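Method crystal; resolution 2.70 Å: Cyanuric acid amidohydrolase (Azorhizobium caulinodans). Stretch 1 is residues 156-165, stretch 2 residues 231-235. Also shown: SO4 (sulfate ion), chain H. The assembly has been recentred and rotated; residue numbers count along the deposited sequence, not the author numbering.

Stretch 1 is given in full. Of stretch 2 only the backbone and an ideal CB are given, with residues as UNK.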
ATOM      1  N   LYS A 156      -3.835 -23.527 -11.049  1.00 21.49           N
ATOM      2  CA  LYS A 156      -2.872 -22.447 -11.020  1.00 20.50           C
ATOM      3  C   LYS A 156      -2.740 -21.936 -12.440  1.00 20.22           C
ATOM      4  O   LYS A 156      -2.433 -22.714 -13.340  1.00 22.78           O
ATOM      5  CB  LYS A 156      -1.530 -22.928 -10.498  1.00 20.72           C
ATOM      6  CG  LYS A 156      -0.539 -21.810 -10.281  1.00 14.96           C
ATOM      7  CD  LYS A 156      -0.900 -21.055  -9.063  1.00 14.72           C
ATOM      8  CE  LYS A 156      -0.437 -19.620  -9.126  1.00 19.11           C
ATOM      9  NZ  LYS A 156      -0.971 -18.823  -7.974  1.00 17.76           N
ATOM     10  N   CYS A 157      -3.013 -20.654 -12.665  1.00 19.93           N
ATOM     11  CA  CYS A 157      -2.992 -20.140 -14.037  1.00 20.48           C
ATOM     12  C   CYS A 157      -2.093 -18.921 -14.163  1.00 18.92           C
ATOM     13  O   CYS A 157      -1.786 -18.270 -13.173  1.00 21.36           O
ATOM     14  CB  CYS A 157      -4.398 -19.769 -14.492  1.00 20.57           C
ATOM     15  SG  CYS A 157      -5.185 -18.607 -13.330  1.00 28.52           S
ATOM     16  N   PRO A 158      -1.720 -18.571 -15.397  1.00 18.32           N
ATOM     17  CA  PRO A 158      -0.761 -17.492 -15.631  1.00 18.18           C
ATOM     18  C   PRO A 158      -1.412 -16.129 -15.563  1.00 21.11           C
ATOM     19  O   PRO A 158      -2.579 -16.061 -15.172  1.00 24.35           O
ATOM     20  CB  PRO A 158      -0.240 -17.794 -17.043  1.00 16.52           C
ATOM     21  CG  PRO A 158      -1.341 -18.496 -17.696  1.00 20.52           C
ATOM     22  CD  PRO A 158      -2.003 -19.324 -16.631  1.00 23.96           C
ATOM     23  N   LEU A 159      -0.655 -15.073 -15.874  1.00 21.40           N
ATOM     24  CA  LEU A 159      -1.193 -13.716 -15.949  1.00 16.90           C
ATOM     25  C   LEU A 159      -0.369 -12.926 -16.946  1.00 20.30           C
ATOM     26  O   LEU A 159       0.605 -13.440 -17.488  1.00 27.72           O
ATOM     27  CB  LEU A 159      -1.178 -13.039 -14.576  1.00 16.95           C
ATOM     28  CG  LEU A 159       0.180 -12.931 -13.856  1.00 19.57           C
ATOM     29  CD1 LEU A 159       1.065 -11.857 -14.479  1.00 18.81           C
ATOM     30  CD2 LEU A 159      -0.009 -12.672 -12.391  1.00 15.40           C
ATOM     31  N   LEU A 160      -0.732 -11.669 -17.162  1.00 21.84           N
ATOM     32  CA  LEU A 160       0.020 -10.810 -18.072  1.00 26.29           C
ATOM     33  C   LEU A 160       0.748  -9.667 -17.349  1.00 31.77           C
ATOM     34  O   LEU A 160       0.216  -9.032 -16.428  1.00 31.39           O
ATOM     35  CB  LEU A 160      -0.908 -10.218 -19.134  1.00 27.53           C
ATOM     36  CG  LEU A 160      -1.635 -11.225 -20.021  1.00 28.85           C
ATOM     37  CD1 LEU A 160      -2.479 -10.502 -21.043  1.00 27.30           C
ATOM     38  CD2 LEU A 160      -0.627 -12.121 -20.718  1.00 28.72           C
ATOM     39  N   THR A 161       1.982  -9.423 -17.764  1.00 34.44           N
ATOM     40  CA  THR A 161       2.705  -8.236 -17.344  1.00 31.63           C
ATOM     41  C   THR A 161       2.819  -7.297 -18.535  1.00 31.68           C
ATOM     42  O   THR A 161       2.555  -7.697 -19.672  1.00 29.51           O
ATOM     43  CB  THR A 161       4.101  -8.561 -16.842  1.00 31.47           C
ATOM     44  OG1 THR A 161       4.857  -9.094 -17.937  1.00 39.77           O
ATOM     45  CG2 THR A 161       4.044  -9.570 -15.685  1.00 22.24           C
ATOM     46  N   ALA A 162       3.228  -6.057 -18.284  1.00 35.54           N
ATOM     47  CA  ALA A 162       3.416  -5.102 -19.367  1.00 33.71           C
ATOM     48  C   ALA A 162       4.310  -5.710 -20.455  1.00 35.89           C
ATOM     49  O   ALA A 162       3.973  -5.652 -21.646  1.00 38.84           O
ATOM     50  CB  ALA A 162       4.008  -3.800 -18.831  1.00 32.53           C
HETATM   51  N   MSE A 163       5.424  -6.320 -20.036  1.00 35.14           N
HETATM   52  CA  MSE A 163       6.397  -6.881 -20.971  1.00 35.50           C
HETATM   53  C   MSE A 163       5.737  -7.937 -21.876  1.00 34.58           C
HETATM   54  O   MSE A 163       5.952  -7.961 -23.088  1.00 36.53           O
HETATM   55  CB  MSE A 163       7.584  -7.483 -20.218  1.00 31.42           C
HETATM   56  CG  MSE A 163       8.804  -7.812 -21.081  1.00 34.08           C
HETATM   57 SE   MSE A 163      10.391  -7.992 -19.964  0.60 47.89          SE
HETATM   58  CE  MSE A 163      11.835  -7.626 -21.232  1.00 79.19           C
ATOM     59  N   ARG A 164       4.904  -8.780 -21.282  1.00 31.27           N
ATOM     60  CA  ARG A 164       4.272  -9.868 -22.006  1.00 28.33           C
ATOM     61  C   ARG A 164       3.244  -9.355 -23.032  1.00 31.54           C
ATOM     62  O   ARG A 164       3.097  -9.912 -24.124  1.00 37.50           O
ATOM     63  CB  ARG A 164       3.613 -10.813 -21.005  1.00 22.69           C
ATOM     64  CG  ARG A 164       4.596 -11.595 -20.203  1.00 22.53           C
ATOM     65  CD  ARG A 164       3.922 -12.562 -19.273  1.00 25.32           C
ATOM     66  NE  ARG A 164       4.864 -12.988 -18.244  1.00 27.44           N
ATOM     67  CZ  ARG A 164       4.592 -13.832 -17.252  1.00 23.57           C
ATOM     68  NH1 ARG A 164       3.390 -14.377 -17.110  1.00 28.34           N
ATOM     69  NH2 ARG A 164       5.534 -14.111 -16.378  1.00 23.15           N
ATOM     70  N   VAL A 165       2.524  -8.306 -22.666  1.00 29.00           N
ATOM     71  CA  VAL A 165       1.567  -7.699 -23.578  1.00 34.18           C
ATOM     72  C   VAL A 165       2.289  -7.116 -24.794  1.00 47.45           C
ATOM     73  O   VAL A 165       1.837  -7.264 -25.931  1.00 47.59           O
ATOM     74  CB  VAL A 165       0.754  -6.603 -22.895  1.00 33.11           C
ATOM     75  CG1 VAL A 165       0.104  -5.707 -23.937  1.00 29.64           C
ATOM     76  CG2 VAL A 165      -0.274  -7.218 -21.942  1.00 33.76           C
ATOM     77  N   UNK A 231       4.409 -18.849 -13.714  1.00 20.51           N
ATOM     78  CA  UNK A 231       4.292 -19.973 -14.635  1.00 18.90           C
ATOM     79  C   UNK A 231       3.671 -19.529 -15.951  1.00 17.89           C
ATOM     80  O   UNK A 231       2.921 -18.568 -15.969  1.00 19.73           O
ATOM     81  CB  UNK A 231       3.461 -21.095 -14.010  1.00 18.90           C
ATOM     82  N   UNK A 232       3.945 -20.234 -17.041  1.00 18.77           N
ATOM     83  CA  UNK A 232       3.347 -19.846 -18.311  1.00 27.19           C
ATOM     84  C   UNK A 232       2.179 -20.739 -18.715  1.00 30.39           C
ATOM     85  O   UNK A 232       1.402 -20.375 -19.604  1.00 35.36           O
ATOM     86  CB  UNK A 232       4.411 -19.867 -19.410  1.00 27.19           C
ATOM     87  N   UNK A 233       2.068 -21.897 -18.057  1.00 22.06           N
ATOM     88  CA  UNK A 233       0.954 -22.825 -18.253  1.00 24.10           C
ATOM     89  C   UNK A 233       0.014 -22.965 -17.054  1.00 26.85           C
ATOM     90  O   UNK A 233      -0.237 -21.990 -16.324  1.00 27.46           O
ATOM     91  CB  UNK A 233       1.511 -24.205 -18.606  1.00 24.10           C
ATOM     92  N   UNK A 234      -0.538 -24.164 -16.868  1.00 24.32           N
ATOM     93  CA  UNK A 234      -1.466 -24.419 -15.760  1.00 20.03           C
ATOM     94  C   UNK A 234      -1.077 -25.645 -14.932  1.00 19.16           C
ATOM     95  O   UNK A 234      -0.500 -26.599 -15.462  1.00 21.36           O
ATOM     96  CB  UNK A 234      -2.884 -24.602 -16.304  1.00 20.03           C
ATOM     97  N   UNK A 235      -1.398 -25.619 -13.637  1.00 26.24           N
ATOM     98  CA  UNK A 235      -1.363 -26.833 -12.809  1.00 23.98           C
ATOM     99  C   UNK A 235      -2.786 -27.150 -12.393  1.00 22.71           C
ATOM    100  O   UNK A 235      -3.501 -26.272 -11.927  1.00 31.62           O
ATOM    101  CB  UNK A 235      -0.459 -26.661 -11.587  1.00 23.98           C
TER
HETATM  102  S   SO4 H 406       8.051 -10.893 -17.142  0.76 68.92           S
HETATM  103  O1  SO4 H 406       9.066 -11.758 -16.529  0.76 62.20           O
HETATM  104  O2  SO4 H 406       8.287  -9.463 -16.877  0.76 47.01           O
HETATM  105  O3  SO4 H 406       6.787 -11.311 -16.550  0.76 75.44           O
HETATM  106  O4  SO4 H 406       7.995 -11.102 -18.596  0.76 72.70           O

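Position 231 has an extended backbone, with phi/psi of -141/155, and its CA-to-CB bond points sideways to stretch 1, with nothing of that stretch within 5.5 Å of the ideal CB. The gap is lined by the K156 side chain and the C157 carbonyl, so only a side chain long enough to span it makes contact, and leucine, isoleucine or methionine could all do so. The residue is leucine. L231 takes chi1 p and chi2 t, which bring its end nearer: CD2 lies 3.9 Å from K156 CG and 3.7 Å from C157 O. L231 O sits 3.4 Å from P158 CB and accepts from a water at 2.5 Å from that oxygen; the same water accepts from L159 N and R164 NH1, tying the two stretches together.

At position 232, CA-to-CB points away from stretch 1, so small or polar residues would be tolerated. The end of a longer aliphatic chain can still come nearer to the R164 guanidinium, whereas a positive charge would gain little beside it. Leucine is found: L232 CD2 lies over one face of that guanidinium, 3.8 Å from R164 NH1, an apolar cover that leaves NH1 free to bond L159 O and the water. R164 NH1 donates to L159 O at 3.0 Å.

Position 233, at phi/psi -112/-147, lies in a region where glycine is much more at ease than other residues, although the ideal CB meets nothing of stretch 1. It is glycine, and G233 O approaches P158 CD to 3.2 Å.

The ideal CB of position 234 points sideways, 3.5 Å from K156 O and 5.4 Å from P158 CD. A flat side chain could turn onto the proline, so histidine or another aromatic would suit, as might a medium aliphatic one. The residue is histidine. With chi1 m, the H234 ring places a face against P158 CD, which lies 4.0 Å from the ring centroid in a CH-pi contact, while H234 CD2 comes 3.6 Å from C157 CB.

Position 235 pairs with K156 in an antiparallel bridge: K156 N donates to the backbone O of 235 at 2.9 Å, and the backbone N of 235 donates to K156 O at 3.1 Å. The two CB atoms share a sheet face, 4.0 Å apart. Beta-branched, long polar or acidic residues would fit. Glutamate is deposited, but the ends of E235 and K156 lead away, and the E235 carboxylate is bonded elsewhere in the structure.

Stretch 2 (231-235) LLGHE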
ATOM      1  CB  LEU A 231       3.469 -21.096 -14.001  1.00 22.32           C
ATOM      2  CG  LEU A 231       1.935 -21.006 -13.986  1.00 18.43           C
ATOM      3  CD1 LEU A 231       1.370 -22.338 -13.599  1.00 20.35           C
ATOM      4  CD2 LEU A 231       1.452 -19.986 -13.028  1.00 16.43           C
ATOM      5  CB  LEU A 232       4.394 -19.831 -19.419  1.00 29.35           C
ATOM      6  CG  LEU A 232       5.476 -18.789 -19.156  1.00 27.50           C
ATOM      7  CD1 LEU A 232       6.441 -18.807 -20.306  1.00 15.91           C
ATOM      8  CD2 LEU A 232       4.869 -17.379 -18.930  1.00 16.34           C
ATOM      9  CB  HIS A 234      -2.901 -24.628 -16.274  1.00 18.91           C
ATOM     10  CG  HIS A 234      -3.410 -23.536 -17.162  1.00 19.49           C
ATOM     11  ND1 HIS A 234      -3.104 -23.467 -18.502  1.00 31.79           N
ATOM     12  CD2 HIS A 234      -4.204 -22.471 -16.903  1.00 22.24           C
ATOM     13  CE1 HIS A 234      -3.688 -22.406 -19.032  1.00 27.28           C
ATOM     14  NE2 HIS A 234      -4.364 -21.782 -18.083  1.00 21.51           N
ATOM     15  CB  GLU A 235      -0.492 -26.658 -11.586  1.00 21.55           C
ATOM     16  CG  GLU A 235       0.838 -26.011 -11.916  1.00 33.47           C
ATOM     17  CD  GLU A 235       1.960 -27.023 -12.082  1.00 44.15           C
ATOM     18  OE1 GLU A 235       2.857 -27.056 -11.200  1.00 45.77           O
ATOM     19  OE2 GLU A 235       1.957 -27.762 -13.104  1.00 50.08           O
TER
HETATM   20  O   HOH W   1       2.141 -16.262 -15.357  1.00 16.55           O
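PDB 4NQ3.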